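Local coordinates for lipoteichoic acid primase (Listeria monocytogenes, PDB 4UOP), which belongs, through its extracellular catalytic domain, to the sulfatase-like family of alpha/beta metalloenzymes and carries a bound magnesium ion, at residues Q90-Q101 with Y315-M326. Sequence-based numbering, arbitrary orientation.
Sequences QNETMYSNQFFQ and YRIPFFLHYPGM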
ATOM      1  N   GLN B  90     -23.000  22.009 -15.095  1.00 25.81           N
ATOM      2  CA  GLN B  90     -22.425  23.182 -14.420  1.00 28.75           C
ATOM      3  C   GLN B  90     -23.418  24.326 -14.230  1.00 31.71           C
ATOM      4  O   GLN B  90     -23.356  25.022 -13.221  1.00 31.20           O
ATOM      5  CB  GLN B  90     -21.178  23.682 -15.148  1.00 30.02           C
ATOM      6  CG  GLN B  90     -19.988  22.751 -14.969  1.00 29.83           C
ATOM      7  CD  GLN B  90     -18.687  23.249 -15.575  1.00 29.78           C
ATOM      8  OE1 GLN B  90     -17.756  22.474 -15.748  1.00 30.60           O
ATOM      9  NE2 GLN B  90     -18.600  24.540 -15.856  1.00 31.04           N
ATOM     10  N   ASN B  91     -24.338  24.501 -15.176  1.00 32.22           N
ATOM     11  CA  ASN B  91     -25.363  25.547 -15.086  1.00 36.50           C
ATOM     12  C   ASN B  91     -26.478  25.260 -14.101  1.00 35.55           C
ATOM     13  O   ASN B  91     -27.211  26.173 -13.731  1.00 36.75           O
ATOM     14  CB  ASN B  91     -26.007  25.796 -16.457  1.00 39.37           C
ATOM     15  CG  ASN B  91     -25.092  26.540 -17.401  1.00 44.20           C
ATOM     16  OD1 ASN B  91     -24.231  27.309 -16.974  1.00 48.45           O
ATOM     17  ND2 ASN B  91     -25.267  26.309 -18.702  1.00 49.18           N
ATOM     18  N   GLU B  92     -26.649  24.003 -13.707  1.00 33.49           N
ATOM     19  CA  GLU B  92     -27.794  23.632 -12.870  1.00 33.23           C
ATOM     20  C   GLU B  92     -27.427  22.871 -11.595  1.00 28.72           C
ATOM     21  O   GLU B  92     -28.304  22.310 -10.949  1.00 29.14           O
ATOM     22  CB  GLU B  92     -28.804  22.827 -13.694  1.00 35.99           C
ATOM     23  CG  GLU B  92     -28.279  21.526 -14.266  1.00 38.54           C
ATOM     24  CD  GLU B  92     -29.346  20.741 -15.024  1.00 42.05           C
ATOM     25  OE1 GLU B  92     -30.294  20.223 -14.400  1.00 42.91           O
ATOM     26  OE2 GLU B  92     -29.227  20.620 -16.257  1.00 46.18           O
ATOM     27  N   THR B  93     -26.152  22.867 -11.221  1.00 24.47           N
ATOM     28  CA  THR B  93     -25.723  22.188  -9.994  1.00 22.98           C
ATOM     29  C   THR B  93     -24.776  23.055  -9.186  1.00 21.22           C
ATOM     30  O   THR B  93     -24.297  24.093  -9.650  1.00 20.76           O
ATOM     31  CB  THR B  93     -24.955  20.887 -10.324  1.00 22.94           C
ATOM     32  OG1 THR B  93     -23.799  21.207 -11.100  1.00 22.20           O
ATOM     33  CG2 THR B  93     -25.820  19.935 -11.078  1.00 23.36           C
ATOM     34  N   MET B  94     -24.510  22.624  -7.965  1.00 20.61           N
ATOM     35  CA  MET B  94     -23.343  23.084  -7.246  1.00 20.85           C
ATOM     36  C   MET B  94     -22.214  22.106  -7.616  1.00 21.69           C
ATOM     37  O   MET B  94     -22.380  20.882  -7.515  1.00 22.01           O
ATOM     38  CB  MET B  94     -23.592  23.092  -5.750  1.00 22.03           C
ATOM     39  CG  MET B  94     -24.576  24.173  -5.302  1.00 23.35           C
ATOM     40  SD  MET B  94     -24.913  24.004  -3.547  1.00 28.53           S
ATOM     41  CE  MET B  94     -26.066  25.357  -3.281  1.00 27.67           C
ATOM     42  N   TYR B  95     -21.098  22.642  -8.064  1.00 19.77           N
ATOM     43  CA  TYR B  95     -19.990  21.804  -8.504  1.00 20.31           C
ATOM     44  C   TYR B  95     -18.687  22.382  -7.996  1.00 19.53           C
ATOM     45  O   TYR B  95     -18.625  23.551  -7.593  1.00 19.86           O
ATOM     46  CB  TYR B  95     -19.995  21.669 -10.032  1.00 20.33           C
ATOM     47  CG  TYR B  95     -19.656  22.942 -10.760  1.00 22.21           C
ATOM     48  CD1 TYR B  95     -20.629  23.898 -11.027  1.00 22.58           C
ATOM     49  CD2 TYR B  95     -18.342  23.215 -11.129  1.00 23.94           C
ATOM     50  CE1 TYR B  95     -20.305  25.083 -11.679  1.00 25.00           C
ATOM     51  CE2 TYR B  95     -18.003  24.387 -11.767  1.00 24.66           C
ATOM     52  CZ  TYR B  95     -18.986  25.315 -12.049  1.00 25.60           C
ATOM     53  OH  TYR B  95     -18.615  26.467 -12.685  1.00 27.56           O
ATOM     54  N   SER B  96     -17.650  21.553  -7.995  1.00 18.41           N
ATOM     55  CA  SER B  96     -16.356  21.955  -7.479  1.00 19.05           C
ATOM     56  C   SER B  96     -15.234  21.718  -8.454  1.00 19.36           C
ATOM     57  O   SER B  96     -15.160  20.667  -9.080  1.00 19.57           O
ATOM     58  CB  SER B  96     -16.031  21.190  -6.213  1.00 19.09           C
ATOM     59  OG  SER B  96     -14.731  21.504  -5.771  1.00 20.47           O
ATOM     60  N   ASN B  97     -14.349  22.703  -8.555  1.00 19.30           N
ATOM     61  CA  ASN B  97     -13.091  22.579  -9.299  1.00 20.33           C
ATOM     62  C   ASN B  97     -11.904  22.302  -8.392  1.00 20.63           C
ATOM     63  O   ASN B  97     -10.765  22.310  -8.849  1.00 21.47           O
ATOM     64  CB  ASN B  97     -12.831  23.850 -10.113  1.00 21.36           C
ATOM     65  CG  ASN B  97     -13.862  24.063 -11.185  1.00 22.23           C
ATOM     66  OD1 ASN B  97     -14.359  23.104 -11.776  1.00 22.85           O
ATOM     67  ND2 ASN B  97     -14.212  25.317 -11.426  1.00 22.98           N
ATOM     68  N   GLN B  98     -12.175  22.077  -7.107  1.00 21.21           N
ATOM     69  CA  GLN B  98     -11.144  21.739  -6.129  1.00 21.80           C
ATOM     70  C   GLN B  98     -11.674  20.685  -5.173  1.00 19.74           C
ATOM     71  O   GLN B  98     -11.791  20.888  -3.957  1.00 19.93           O
ATOM     72  CB  GLN B  98     -10.699  22.972  -5.347  1.00 25.10           C
ATOM     73  CG  GLN B  98      -9.991  24.023  -6.162  1.00 29.42           C
ATOM     74  CD  GLN B  98      -9.463  25.163  -5.303  1.00 32.49           C
ATOM     75  OE1 GLN B  98     -10.067  25.537  -4.298  1.00 36.37           O
ATOM     76  NE2 GLN B  98      -8.348  25.741  -5.720  1.00 36.13           N
ATOM     77  N   PHE B  99     -12.057  19.555  -5.740  1.00 18.48           N
ATOM     78  CA  PHE B  99     -12.541  18.444  -4.960  1.00 17.56           C
ATOM     79  C   PHE B  99     -11.565  17.311  -5.170  1.00 17.40           C
ATOM     80  O   PHE B  99     -11.191  17.022  -6.313  1.00 16.45           O
ATOM     81  CB  PHE B  99     -13.950  18.064  -5.398  1.00 18.55           C
ATOM     82  CG  PHE B  99     -14.660  17.184  -4.427  1.00 19.73           C
ATOM     83  CD1 PHE B  99     -15.388  17.740  -3.381  1.00 21.41           C
ATOM     84  CD2 PHE B  99     -14.595  15.809  -4.534  1.00 20.97           C
ATOM     85  CE1 PHE B  99     -16.026  16.933  -2.461  1.00 20.85           C
ATOM     86  CE2 PHE B  99     -15.258  14.992  -3.619  1.00 21.26           C
ATOM     87  CZ  PHE B  99     -15.960  15.562  -2.574  1.00 20.89           C
ATOM     88  N   PHE B 100     -11.125  16.682  -4.082  1.00 16.55           N
ATOM     89  CA  PHE B 100      -9.989  15.761  -4.155  1.00 16.71           C
ATOM     90  C   PHE B 100     -10.300  14.321  -3.796  1.00 17.19           C
ATOM     91  O   PHE B 100     -11.135  14.045  -2.944  1.00 16.80           O
ATOM     92  CB  PHE B 100      -8.874  16.238  -3.236  1.00 17.07           C
ATOM     93  CG  PHE B 100      -8.339  17.583  -3.585  1.00 17.41           C
ATOM     94  CD1 PHE B 100      -7.375  17.724  -4.580  1.00 17.66           C
ATOM     95  CD2 PHE B 100      -8.804  18.728  -2.937  1.00 17.65           C
ATOM     96  CE1 PHE B 100      -6.862  18.972  -4.887  1.00 17.92           C
ATOM     97  CE2 PHE B 100      -8.292  19.974  -3.254  1.00 17.81           C
ATOM     98  CZ  PHE B 100      -7.332  20.098  -4.230  1.00 17.66           C
ATOM     99  N   GLN B 101      -9.629  13.401  -4.486  1.00 17.23           N
ATOM    100  CA  GLN B 101      -9.659  11.996  -4.125  1.00 17.45           C
ATOM    101  C   GLN B 101      -9.009  11.799  -2.749  1.00 17.29           C
ATOM    102  O   GLN B 101      -8.071  12.504  -2.403  1.00 17.77           O
ATOM    103  CB  GLN B 101      -8.885  11.164  -5.162  1.00 18.03           C
ATOM    104  CG  GLN B 101      -7.419  11.517  -5.300  1.00 18.44           C
ATOM    105  CD  GLN B 101      -6.673  10.618  -6.271  1.00 19.99           C
ATOM    106  OE1 GLN B 101      -6.955  10.619  -7.462  1.00 20.67           O
ATOM    107  NE2 GLN B 101      -5.706   9.861  -5.766  1.00 19.71           N
ATOM    108  N   TYR B 315      -4.986  15.115  -8.604  1.00 16.41           N
ATOM    109  CA  TYR B 315      -5.850  14.531  -7.592  1.00 17.44           C
ATOM    110  C   TYR B 315      -7.250  15.144  -7.568  1.00 16.49           C
ATOM    111  O   TYR B 315      -8.121  14.668  -6.860  1.00 15.58           O
ATOM    112  CB  TYR B 315      -5.187  14.633  -6.216  1.00 18.62           C
ATOM    113  CG  TYR B 315      -4.160  13.558  -5.935  1.00 19.49           C
ATOM    114  CD1 TYR B 315      -3.408  12.996  -6.955  1.00 20.99           C
ATOM    115  CD2 TYR B 315      -3.908  13.135  -4.642  1.00 20.76           C
ATOM    116  CE1 TYR B 315      -2.447  12.029  -6.701  1.00 22.52           C
ATOM    117  CE2 TYR B 315      -2.941  12.177  -4.373  1.00 22.44           C
ATOM    118  CZ  TYR B 315      -2.211  11.632  -5.410  1.00 23.03           C
ATOM    119  OH  TYR B 315      -1.238  10.684  -5.184  1.00 24.21           O
ATOM    120  N   ARG B 316      -7.476  16.201  -8.345  1.00 16.53           N
ATOM    121  CA  ARG B 316      -8.810  16.742  -8.460  1.00 16.70           C
ATOM    122  C   ARG B 316      -9.708  15.800  -9.252  1.00 17.22           C
ATOM    123  O   ARG B 316      -9.345  15.351 -10.354  1.00 15.88           O
ATOM    124  CB  ARG B 316      -8.804  18.127  -9.119  1.00 18.51           C
ATOM    125  CG  ARG B 316      -7.861  19.160  -8.493  1.00 20.73           C
ATOM    126  CD  ARG B 316      -7.317  20.140  -9.532  1.00 24.39           C
ATOM    127  NE  ARG B 316      -8.380  20.867 -10.094  1.00 27.08           N
ATOM    128  CZ  ARG B 316      -8.466  21.325 -11.337  1.00 22.72           C
ATOM    129  NH1 ARG B 316      -7.516  21.188 -12.260  1.00 23.36           N
ATOM    130  NH2 ARG B 316      -9.553  21.973 -11.625  1.00 23.45           N
ATOM    131  N   ILE B 317     -10.891  15.559  -8.711  1.00 16.22           N
ATOM    132  CA  ILE B 317     -11.902  14.711  -9.316  1.00 16.51           C
ATOM    133  C   ILE B 317     -13.136  15.571  -9.518  1.00 17.83           C
ATOM    134  O   ILE B 317     -13.399  16.485  -8.718  1.00 18.15           O
ATOM    135  CB  ILE B 317     -12.242  13.466  -8.449  1.00 17.09           C
ATOM    136  CG1 ILE B 317     -12.397  13.860  -6.975  1.00 17.65           C
ATOM    137  CG2 ILE B 317     -11.133  12.440  -8.581  1.00 17.12           C
ATOM    138  CD1 ILE B 317     -12.983  12.804  -6.063  1.00 18.65           C
ATOM    139  N   PRO B 318     -13.922  15.295 -10.568  1.00 17.41           N
ATOM    140  CA  PRO B 318     -15.142  16.090 -10.677  1.00 17.86           C
ATOM    141  C   PRO B 318     -16.114  15.813  -9.525  1.00 17.95           C
ATOM    142  O   PRO B 318     -16.118  14.709  -8.965  1.00 17.19           O
ATOM    143  CB  PRO B 318     -15.728  15.659 -12.014  1.00 18.07           C
ATOM    144  CG  PRO B 318     -15.184  14.268 -12.227  1.00 18.40           C
ATOM    145  CD  PRO B 318     -13.814  14.289 -11.641  1.00 18.01           C
ATOM    146  N   PHE B 319     -16.904  16.826  -9.193  1.00 17.16           N
ATOM    147  CA  PHE B 319     -17.909  16.756  -8.145  1.00 17.44           C
ATOM    148  C   PHE B 319     -19.076  17.654  -8.512  1.00 16.58           C
ATOM    149  O   PHE B 319     -18.891  18.854  -8.737  1.00 17.64           O
ATOM    150  CB  PHE B 319     -17.331  17.183  -6.800  1.00 17.53           C
ATOM    151  CG  PHE B 319     -18.331  17.167  -5.679  1.00 18.59           C
ATOM    152  CD1 PHE B 319     -18.652  15.988  -5.034  1.00 18.49           C
ATOM    153  CD2 PHE B 319     -18.991  18.328  -5.305  1.00 19.17           C
ATOM    154  CE1 PHE B 319     -19.590  15.970  -4.012  1.00 18.89           C
ATOM    155  CE2 PHE B 319     -19.934  18.312  -4.297  1.00 20.11           C
ATOM    156  CZ  PHE B 319     -20.240  17.135  -3.650  1.00 19.31           C
ATOM    157  N   PHE B 320     -20.260  17.065  -8.594  1.00 16.10           N
ATOM    158  CA  PHE B 320     -21.482  17.774  -8.962  1.00 16.79           C
ATOM    159  C   PHE B 320     -22.579  17.371  -8.007  1.00 17.16           C
ATOM    160  O   PHE B 320     -22.744  16.184  -7.690  1.00 16.08           O
ATOM    161  CB  PHE B 320     -21.906  17.433 -10.401  1.00 17.50           C
ATOM    162  CG  PHE B 320     -20.953  17.920 -11.447  1.00 18.44           C
ATOM    163  CD1 PHE B 320     -19.796  17.217 -11.728  1.00 19.51           C
ATOM    164  CD2 PHE B 320     -21.204  19.093 -12.151  1.00 20.33           C
ATOM    165  CE1 PHE B 320     -18.900  17.683 -12.682  1.00 19.65           C
ATOM    166  CE2 PHE B 320     -20.328  19.548 -13.116  1.00 20.90           C
ATOM    167  CZ  PHE B 320     -19.160  18.857 -13.365  1.00 20.84           C
ATOM    168  N   LEU B 321     -23.347  18.354  -7.552  1.00 17.91           N
ATOM    169  CA  LEU B 321     -24.441  18.111  -6.650  1.00 19.37           C
ATOM    170  C   LEU B 321     -25.693  18.819  -7.126  1.00 19.09           C
ATOM    171  O   LEU B 321     -25.678  20.024  -7.410  1.00 18.41           O
ATOM    172  CB  LEU B 321     -24.083  18.566  -5.234  1.00 22.25           C
ATOM    173  CG  LEU B 321     -25.216  18.244  -4.240  1.00 26.05           C
ATOM    174  CD1 LEU B 321     -24.737  17.438  -3.039  1.00 28.55           C
ATOM    175  CD2 LEU B 321     -25.875  19.535  -3.805  1.00 27.12           C
ATOM    176  N   HIS B 322     -26.771  18.052  -7.205  1.00 19.42           N
ATOM    177  CA  HIS B 322     -28.090  18.553  -7.570  1.00 20.79           C
ATOM    178  C   HIS B 322     -29.044  18.293  -6.415  1.00 21.26           C
ATOM    179  O   HIS B 322     -28.964  17.250  -5.761  1.00 19.55           O
ATOM    180  CB  HIS B 322     -28.586  17.838  -8.829  1.00 22.14           C
ATOM    181  CG  HIS B 322     -30.082  17.737  -8.939  1.00 24.35           C
ATOM    182  ND1 HIS B 322     -30.857  18.740  -9.486  1.00 25.57           N
ATOM    183  CD2 HIS B 322     -30.942  16.756  -8.577  1.00 24.37           C
ATOM    184  CE1 HIS B 322     -32.129  18.388  -9.437  1.00 26.33           C
ATOM    185  NE2 HIS B 322     -32.209  17.187  -8.891  1.00 26.95           N
ATOM    186  N   TYR B 323     -29.936  19.244  -6.154  1.00 21.92           N
ATOM    187  CA  TYR B 323     -31.107  18.947  -5.332  1.00 23.09           C
ATOM    188  C   TYR B 323     -32.287  19.759  -5.818  1.00 22.72           C
ATOM    189  O   TYR B 323     -32.098  20.853  -6.368  1.00 23.00           O
ATOM    190  CB  TYR B 323     -30.833  19.143  -3.832  1.00 24.59           C
ATOM    191  CG  TYR B 323     -30.540  20.554  -3.385  1.00 27.62           C
ATOM    192  CD1 TYR B 323     -31.567  21.434  -3.042  1.00 31.46           C
ATOM    193  CD2 TYR B 323     -29.231  20.999  -3.253  1.00 29.36           C
ATOM    194  CE1 TYR B 323     -31.289  22.731  -2.607  1.00 32.75           C
ATOM    195  CE2 TYR B 323     -28.944  22.286  -2.826  1.00 31.00           C
ATOM    196  CZ  TYR B 323     -29.971  23.145  -2.496  1.00 32.99           C
ATOM    197  OH  TYR B 323     -29.659  24.423  -2.082  1.00 34.88           O
ATOM    198  N   PRO B 324     -33.499  19.230  -5.632  1.00 23.50           N
ATOM    199  CA  PRO B 324     -34.678  19.928  -6.166  1.00 25.00           C
ATOM    200  C   PRO B 324     -34.877  21.324  -5.566  1.00 26.85           C
ATOM    201  O   PRO B 324     -34.758  21.502  -4.350  1.00 28.55           O
ATOM    202  CB  PRO B 324     -35.843  19.013  -5.781  1.00 25.09           C
ATOM    203  CG  PRO B 324     -35.222  17.686  -5.487  1.00 25.56           C
ATOM    204  CD  PRO B 324     -33.874  18.002  -4.907  1.00 24.48           C
ATOM    205  N   GLY B 325     -35.174  22.290  -6.423  1.00 27.67           N
ATOM    206  CA  GLY B 325     -35.427  23.655  -5.982  1.00 29.02           C
ATOM    207  C   GLY B 325     -34.188  24.405  -5.537  1.00 29.38           C
ATOM    208  O   GLY B 325     -34.292  25.382  -4.794  1.00 30.53           O
ATOM    209  N   MET B 326     -33.008  23.947  -5.962  1.00 27.38           N
ATOM    210  CA  MET B 326     -31.770  24.679  -5.696  1.00 28.90           C
ATOM    211  C   MET B 326     -31.849  26.051  -6.366  1.00 30.06           C
ATOM    212  O   MET B 326     -32.178  26.144  -7.546  1.00 30.34           O
ATOM    213  CB  MET B 326     -30.570  23.906  -6.256  1.00 28.26           C
ATOM    214  CG  MET B 326     -29.264  24.702  -6.291  1.00 28.42           C
ATOM    215  SD  MET B 326     -27.949  23.791  -7.111  1.00 29.97           S
ATOM    216  CE  MET B 326     -27.738  22.439  -5.970  1.00 28.45           C
TER
HETATM  217  O   HOH W   1     -29.717  21.223  -8.725  1.00 30.39           O
HETATM  218  O   HOH W   2     -16.454  19.119 -10.960  1.00 18.21           O
HETATM  219  O   HOH W   3     -12.645  19.200  -8.669  1.00 18.44           O
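Phe99 and Phe319 form the dense part of this contact, an offset stack with centroids 4.2 Å apart and planes 14° from parallel. Both rings swing anti to their own backbone N (chi1 -165° and 179°), which lays CD1 of Phe319 over the centre of the Phe99 ring, while Ile317 CD1 meets the edge of that ring, 3.7 Å from Phe99 CD2. Ile341 of helix 341-348 touches both phenylalanines. Backbone hydrogen bonds join the segments at Leu321 N to Met94 O (2.7 Å) and, next to the stack, at Ile317 N to Phe99 O (2.8 Å). Strand 319-322 lies antiparallel between strand 94-100 and strand 277-283 in the mixed central sheet of the sulfatase-like alpha/beta fold. Between the two bonded regions strand 94-100 breaks, and water takes over: one molecule joins Ser96 O to Phe319 N, another links Ser96 O, Phe99 N and Ile317 O. At this break Arg316 reaches Asn97 O side-on with NE (3.1 Å) and NH2 (3.0 Å), the oxygen near the guanidinium plane; Asp313 forms a salt bridge with NH1. Gln101 NE2 sits over the Tyr315 ring centre, and Gln101 OE1 accepts from His286 N, the residue following the magnesium ligand His285 in sequence. Met326 CE packs closely on Met94 CG (3.7 Å), whereas the wetter side lies at partly exposed Glu92, where a water binds Glu92 O, His322 ND1 and Tyr323 N.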